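PDB 6RJ1: Mgp-operon protein 3 from Mycoplasma pneumoniae, which is a cell-surface protein of the adhesin family and probably takes part in attachment of the bacterium to host cells, perhaps through sugar receptors. Local coordinates for residues A[365-369]-A[451-455]; A[847-853]-A[866-872]. One frame throughout, in Å; residues are numbered along the deposited sequence.

In the fold
Contact 1 lies wholly in the interior, its centre about 13 Å from the centre of the chain, whereas contact 2, its centre about 17 Å from that of the chain, is only partly buried. The first joins the loop that leaves helix 360-365 to the end of helix 446-454, segments 82 residues apart; it rests on a histidine, one side-chain hydrogen bond and apolar contact. The second pairs neighbouring strands 851-857 and 862-868, buries about three times as much surface and relies on backbone bonds, with charged side chains at its margin. Their centres are about 17 Å apart, yet they touch: Gln365 CG lies 3.3 Å from Glu871 O.

Contact 1. Residues A[365-369]-A[451-455]; sequences QMGVI and YHTST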
loop_
_atom_site.group_PDB
_atom_site.type_symbol
_atom_site.label_atom_id
_atom_site.label_comp_id
_atom_site.label_asym_id
_atom_site.label_seq_id
_atom_site.Cartn_x
_atom_site.Cartn_y
_atom_site.Cartn_z
ATOM N N GLN A 365 -11.453 -12.150 -0.961
ATOM C CA GLN A 365 -11.889 -10.900 -1.576
ATOM C C GLN A 365 -10.724 -9.931 -1.826
ATOM O O GLN A 365 -10.826 -9.085 -2.714
ATOM C CB GLN A 365 -12.951 -10.243 -0.690
ATOM C CG GLN A 365 -14.032 -9.493 -1.467
ATOM C CD GLN A 365 -14.965 -10.388 -2.265
ATOM O OE1 GLN A 365 -15.598 -11.323 -1.749
ATOM N NE2 GLN A 365 -15.083 -10.102 -3.545
ATOM N N MET A 366 -9.630 -10.050 -1.042
ATOM C CA MET A 366 -8.413 -9.232 -1.146
ATOM C C MET A 366 -7.426 -9.785 -2.205
ATOM O O MET A 366 -6.380 -9.168 -2.467
ATOM C CB MET A 366 -7.687 -9.193 0.199
ATOM C CG MET A 366 -8.367 -8.369 1.226
ATOM S SD MET A 366 -7.599 -8.657 2.817
ATOM C CE MET A 366 -6.119 -7.697 2.624
ATOM N N GLY A 367 -7.749 -10.952 -2.757
ATOM C CA GLY A 367 -6.919 -11.607 -3.753
ATOM C C GLY A 367 -5.973 -12.619 -3.147
ATOM O O GLY A 367 -4.992 -13.010 -3.785
ATOM N N VAL A 368 -6.251 -13.036 -1.905
ATOM C CA VAL A 368 -5.451 -14.037 -1.209
ATOM C C VAL A 368 -6.061 -15.389 -1.594
ATOM O O VAL A 368 -7.291 -15.518 -1.619
ATOM C CB VAL A 368 -5.419 -13.771 0.327
ATOM C CG1 VAL A 368 -4.890 -14.969 1.106
ATOM C CG2 VAL A 368 -4.601 -12.525 0.653
ATOM N N ILE A 369 -5.217 -16.362 -1.974
ATOM C CA ILE A 369 -5.676 -17.707 -2.346
ATOM C C ILE A 369 -6.155 -18.435 -1.083
ATOM O O ILE A 369 -5.341 -18.794 -0.226
ATOM C CB ILE A 369 -4.606 -18.529 -3.138
ATOM C CG1 ILE A 369 -4.130 -17.792 -4.416
ATOM C CG2 ILE A 369 -5.109 -19.961 -3.445
ATOM C CD1 ILE A 369 -2.776 -18.274 -4.957
ATOM N N TYR A 451 2.960 -13.452 -4.942
ATOM C CA TYR A 451 2.915 -13.501 -6.403
ATOM C C TYR A 451 1.506 -13.205 -6.929
ATOM O O TYR A 451 1.346 -12.325 -7.780
ATOM C CB TYR A 451 3.480 -14.813 -6.986
ATOM C CG TYR A 451 3.378 -14.853 -8.501
ATOM C CD1 TYR A 451 4.304 -14.184 -9.301
ATOM C CD2 TYR A 451 2.300 -15.473 -9.131
ATOM C CE1 TYR A 451 4.176 -14.160 -10.688
ATOM C CE2 TYR A 451 2.159 -15.447 -10.517
ATOM C CZ TYR A 451 3.102 -14.796 -11.290
ATOM O OH TYR A 451 2.964 -14.788 -12.650
ATOM N N HIS A 452 0.495 -13.939 -6.416
ATOM C CA HIS A 452 -0.914 -13.797 -6.800
ATOM C C HIS A 452 -1.450 -12.381 -6.588
ATOM O O HIS A 452 -2.131 -11.863 -7.467
ATOM C CB HIS A 452 -1.777 -14.827 -6.066
ATOM C CG HIS A 452 -3.151 -14.970 -6.633
ATOM N ND1 HIS A 452 -4.232 -14.346 -6.053
ATOM C CD2 HIS A 452 -3.574 -15.663 -7.716
ATOM C CE1 HIS A 452 -5.279 -14.683 -6.787
ATOM N NE2 HIS A 452 -4.929 -15.474 -7.801
ATOM N N THR A 453 -1.122 -11.743 -5.449
ATOM C CA THR A 453 -1.555 -10.367 -5.171
ATOM C C THR A 453 -0.762 -9.322 -5.990
ATOM O O THR A 453 -1.312 -8.272 -6.296
ATOM C CB THR A 453 -1.557 -10.053 -3.660
ATOM O OG1 THR A 453 -0.274 -10.322 -3.095
ATOM C CG2 THR A 453 -2.643 -10.800 -2.894
ATOM N N SER A 454 0.514 -9.595 -6.342
ATOM C CA SER A 454 1.347 -8.653 -7.108
ATOM C C SER A 454 0.894 -8.445 -8.570
ATOM O O SER A 454 1.254 -7.438 -9.189
ATOM C CB SER A 454 2.821 -9.038 -7.053
ATOM O OG SER A 454 3.078 -10.261 -7.724
ATOM N N THR A 455 0.111 -9.390 -9.112
ATOM C CA THR A 455 -0.393 -9.315 -10.484
ATOM C C THR A 455 -1.825 -8.792 -10.405
ATOM O O THR A 455 -2.784 -9.538 -10.648
ATOM C CB THR A 455 -0.219 -10.675 -11.179
ATOM O OG1 THR A 455 -1.035 -11.656 -10.535
ATOM C CG2 THR A 455 1.226 -11.146 -11.192
#
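His452, Thr453 and Ile369 carry this contact, in which the final turn of helix 446-454 meets the chain leaving helix 360-365 through a Schellman motif. Gly367 takes the positive phi of that motif, and its carbonyl then faces the second helix. His452 ND1 donates to Gly367 O over 2.7 Å, with an N-H...O angle of 153°. The acceptor lies close to the plane of the imidazole, at its edge, while the donor is tilted 32° from the carbonyl plane. Because His452 holds CG opposite its backbone N (chi1 -166°), the ring projects from the helix toward the loop. Ile369 crosses it: CG1 sits over the centre of one face, 3.8 Å from the ring centroid, in a CH-pi contact, and CD1 continues to His452 CG and CB. The imidazole is thus gripped by a polar partner at its edge and an aliphatic chain on its face, which together probably limit its rotation. Thr453 presents its methyl to the loop, CG2 being 3.3 Å from Gly367 O, and turns OG1 back to Gln449 O within its own helix. Gln449 also serves the loop, its OE1 accepting from Ile369 N. Met366 and Val368 approach more loosely; the Val368 methyl CG2 stops 4.4 Å from Thr453 CG2.

Contact 2. Residues A[847-853]-A[866-872]; sequences DLTTLKD and TFDNGEK
Phe867 reaches from its strand across to the turn 847-850 and to Leu851, and its side chain meets both along its length. CB lies 3.9 Å from Thr850 OG1. With CG opposite the carbonyl carbon (chi1 -70°), the ring is directed toward the start of the other strand. CD1 comes to 3.2 Å from Asp847 O, an oblique approach, and also borders Leu851 N. CE1 packs on Leu851 CB, and CZ at the tip meets Leu848 CD2 at 4.0 Å. Leu851 CD1 lies over one face, offset toward the rim, in a CH-pi contact; Ile891 of strand 888-896 also touches the Phe867 side chain. Leu851 and Phe867 form an antiparallel non-hydrogen-bonded pair of the hairpin 851-868, and beyond them the register slips at a classic beta bulge. There Lys852 N and Asp853 N both donate to Thr866 O, at 2.8 and 3.2 Å respectively, from the same face of its carbonyl plane. Thr866 N returns a bond to Asp853 O. Before the bulge, Asp868 N donates to Thr850 O from above the carbonyl plane. Asx turns of Asp847 and Asp868 shape the flanking chain. Thr850 CG2 packs against Lys872 CG, whose chain passes Asp847 on its way to an ammonium bonded to Asn884 O. Asp847 O accepts from both Thr850 N and Thr850 OG1, the latter at 2.7 Å.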
loop_
_atom_site.group_PDB
_atom_site.type_symbol
_atom_site.label_atom_id
_atom_site.label_comp_id
_atom_site.label_asym_id
_atom_site.label_seq_id
_atom_site.Cartn_x
_atom_site.Cartn_y
_atom_site.Cartn_z
ATOM N N ASP A 847 -17.706 2.668 1.372
ATOM C CA ASP A 847 -16.712 1.603 1.577
ATOM C C ASP A 847 -15.643 1.738 0.506
ATOM O O ASP A 847 -15.904 1.450 -0.662
ATOM C CB ASP A 847 -17.379 0.221 1.486
ATOM C CG ASP A 847 -16.585 -0.919 2.078
ATOM O OD1 ASP A 847 -15.339 -0.907 1.954
ATOM O OD2 ASP A 847 -17.206 -1.828 2.664
ATOM N N LEU A 848 -14.442 2.187 0.897
ATOM C CA LEU A 848 -13.342 2.398 -0.046
ATOM C C LEU A 848 -12.745 1.095 -0.617
ATOM O O LEU A 848 -12.045 1.147 -1.628
ATOM C CB LEU A 848 -12.240 3.286 0.565
ATOM C CG LEU A 848 -12.620 4.718 0.921
ATOM C CD1 LEU A 848 -11.466 5.422 1.644
ATOM C CD2 LEU A 848 -13.070 5.516 -0.311
ATOM N N THR A 849 -13.037 -0.064 0.010
ATOM C CA THR A 849 -12.534 -1.366 -0.451
ATOM C C THR A 849 -13.386 -1.916 -1.603
ATOM O O THR A 849 -12.980 -2.884 -2.248
ATOM C CB THR A 849 -12.476 -2.388 0.711
ATOM O OG1 THR A 849 -13.789 -2.890 1.013
ATOM C CG2 THR A 849 -11.817 -1.841 1.962
ATOM N N THR A 850 -14.575 -1.323 -1.838
ATOM C CA THR A 850 -15.532 -1.791 -2.844
ATOM C C THR A 850 -15.437 -1.080 -4.203
ATOM O O THR A 850 -16.320 -1.276 -5.043
ATOM C CB THR A 850 -16.956 -1.730 -2.293
ATOM O OG1 THR A 850 -17.301 -0.379 -2.010
ATOM C CG2 THR A 850 -17.157 -2.613 -1.078
ATOM N N LEU A 851 -14.371 -0.285 -4.432
ATOM C CA LEU A 851 -14.191 0.433 -5.691
ATOM C C LEU A 851 -14.152 -0.519 -6.875
ATOM O O LEU A 851 -13.322 -1.429 -6.917
ATOM C CB LEU A 851 -12.950 1.342 -5.664
ATOM C CG LEU A 851 -12.638 2.091 -6.969
ATOM C CD1 LEU A 851 -13.467 3.350 -7.106
ATOM C CD2 LEU A 851 -11.195 2.422 -7.053
ATOM N N LYS A 852 -15.078 -0.333 -7.820
ATOM C CA LYS A 852 -15.112 -1.204 -8.981
ATOM C C LYS A 852 -14.573 -0.500 -10.227
ATOM O O LYS A 852 -13.970 -1.165 -11.070
ATOM C CB LYS A 852 -16.504 -1.844 -9.177
ATOM C CG LYS A 852 -17.387 -1.260 -10.264
ATOM C CD LYS A 852 -17.787 -2.345 -11.246
ATOM C CE LYS A 852 -19.045 -2.015 -12.010
ATOM N NZ LYS A 852 -19.573 -3.217 -12.711
ATOM N N ASP A 853 -14.727 0.833 -10.325
ATOM C CA ASP A 853 -14.263 1.548 -11.509
ATOM C C ASP A 853 -13.893 3.012 -11.282
ATOM O O ASP A 853 -14.484 3.686 -10.438
ATOM C CB ASP A 853 -15.328 1.432 -12.623
ATOM C CG ASP A 853 -15.015 2.218 -13.875
ATOM O OD1 ASP A 853 -14.094 1.801 -14.629
ATOM O OD2 ASP A 853 -15.662 3.266 -14.090
ATOM N N THR A 866 -16.708 4.666 -9.124
ATOM C CA THR A 866 -17.826 3.751 -8.951
ATOM C C THR A 866 -17.506 2.737 -7.866
ATOM O O THR A 866 -16.460 2.094 -7.897
ATOM C CB THR A 866 -18.238 3.137 -10.290
ATOM O OG1 THR A 866 -18.468 4.191 -11.231
ATOM C CG2 THR A 866 -19.486 2.278 -10.180
ATOM N N PHE A 867 -18.408 2.623 -6.896
ATOM C CA PHE A 867 -18.295 1.704 -5.767
ATOM C C PHE A 867 -19.423 0.687 -5.815
ATOM O O PHE A 867 -20.593 1.064 -5.871
ATOM C CB PHE A 867 -18.348 2.492 -4.454
ATOM C CG PHE A 867 -17.111 3.328 -4.237
ATOM C CD1 PHE A 867 -16.005 2.801 -3.580
ATOM C CD2 PHE A 867 -17.051 4.644 -4.690
ATOM C CE1 PHE A 867 -14.858 3.567 -3.385
ATOM C CE2 PHE A 867 -15.900 5.407 -4.494
ATOM C CZ PHE A 867 -14.809 4.856 -3.858
ATOM N N ASP A 868 -19.072 -0.594 -5.781
ATOM C CA ASP A 868 -20.008 -1.709 -5.862
ATOM C C ASP A 868 -20.047 -2.446 -4.525
ATOM O O ASP A 868 -19.026 -2.986 -4.111
ATOM C CB ASP A 868 -19.540 -2.655 -6.988
ATOM C CG ASP A 868 -20.538 -3.662 -7.531
ATOM O OD1 ASP A 868 -21.433 -4.095 -6.760
ATOM O OD2 ASP A 868 -20.408 -4.042 -8.722
ATOM N N ASN A 869 -21.224 -2.486 -3.860
ATOM C CA ASN A 869 -21.435 -3.188 -2.584
ATOM C C ASN A 869 -21.231 -4.715 -2.665
ATOM O O ASN A 869 -20.947 -5.341 -1.645
ATOM C CB ASN A 869 -22.802 -2.848 -1.997
ATOM C CG ASN A 869 -22.911 -1.445 -1.438
ATOM O OD1 ASN A 869 -21.918 -0.724 -1.270
ATOM N ND2 ASN A 869 -24.126 -1.023 -1.128
ATOM N N GLY A 870 -21.338 -5.280 -3.874
ATOM C CA GLY A 870 -21.128 -6.699 -4.149
ATOM C C GLY A 870 -19.679 -7.128 -4.009
ATOM O O GLY A 870 -19.379 -8.326 -3.931
ATOM N N GLU A 871 -18.767 -6.140 -3.972
ATOM C CA GLU A 871 -17.332 -6.325 -3.802
ATOM C C GLU A 871 -16.952 -6.564 -2.326
ATOM O O GLU A 871 -15.788 -6.819 -2.045
ATOM C CB GLU A 871 -16.558 -5.141 -4.416
ATOM C CG GLU A 871 -15.673 -5.519 -5.597
ATOM C CD GLU A 871 -16.377 -5.900 -6.887
ATOM O OE1 GLU A 871 -17.198 -5.098 -7.389
ATOM O OE2 GLU A 871 -16.091 -7.002 -7.409
ATOM N N LYS A 872 -17.929 -6.502 -1.395
ATOM C CA LYS A 872 -17.741 -6.754 0.044
ATOM C C LYS A 872 -17.579 -8.262 0.302
ATOM O O LYS A 872 -18.145 -9.049 -0.463
ATOM C CB LYS A 872 -18.976 -6.272 0.833
ATOM C CG LYS A 872 -19.012 -4.790 1.121
ATOM C CD LYS A 872 -20.181 -4.439 2.020
ATOM C CE LYS A 872 -20.322 -2.957 2.239
ATOM N NZ LYS A 872 -21.481 -2.397 1.497
#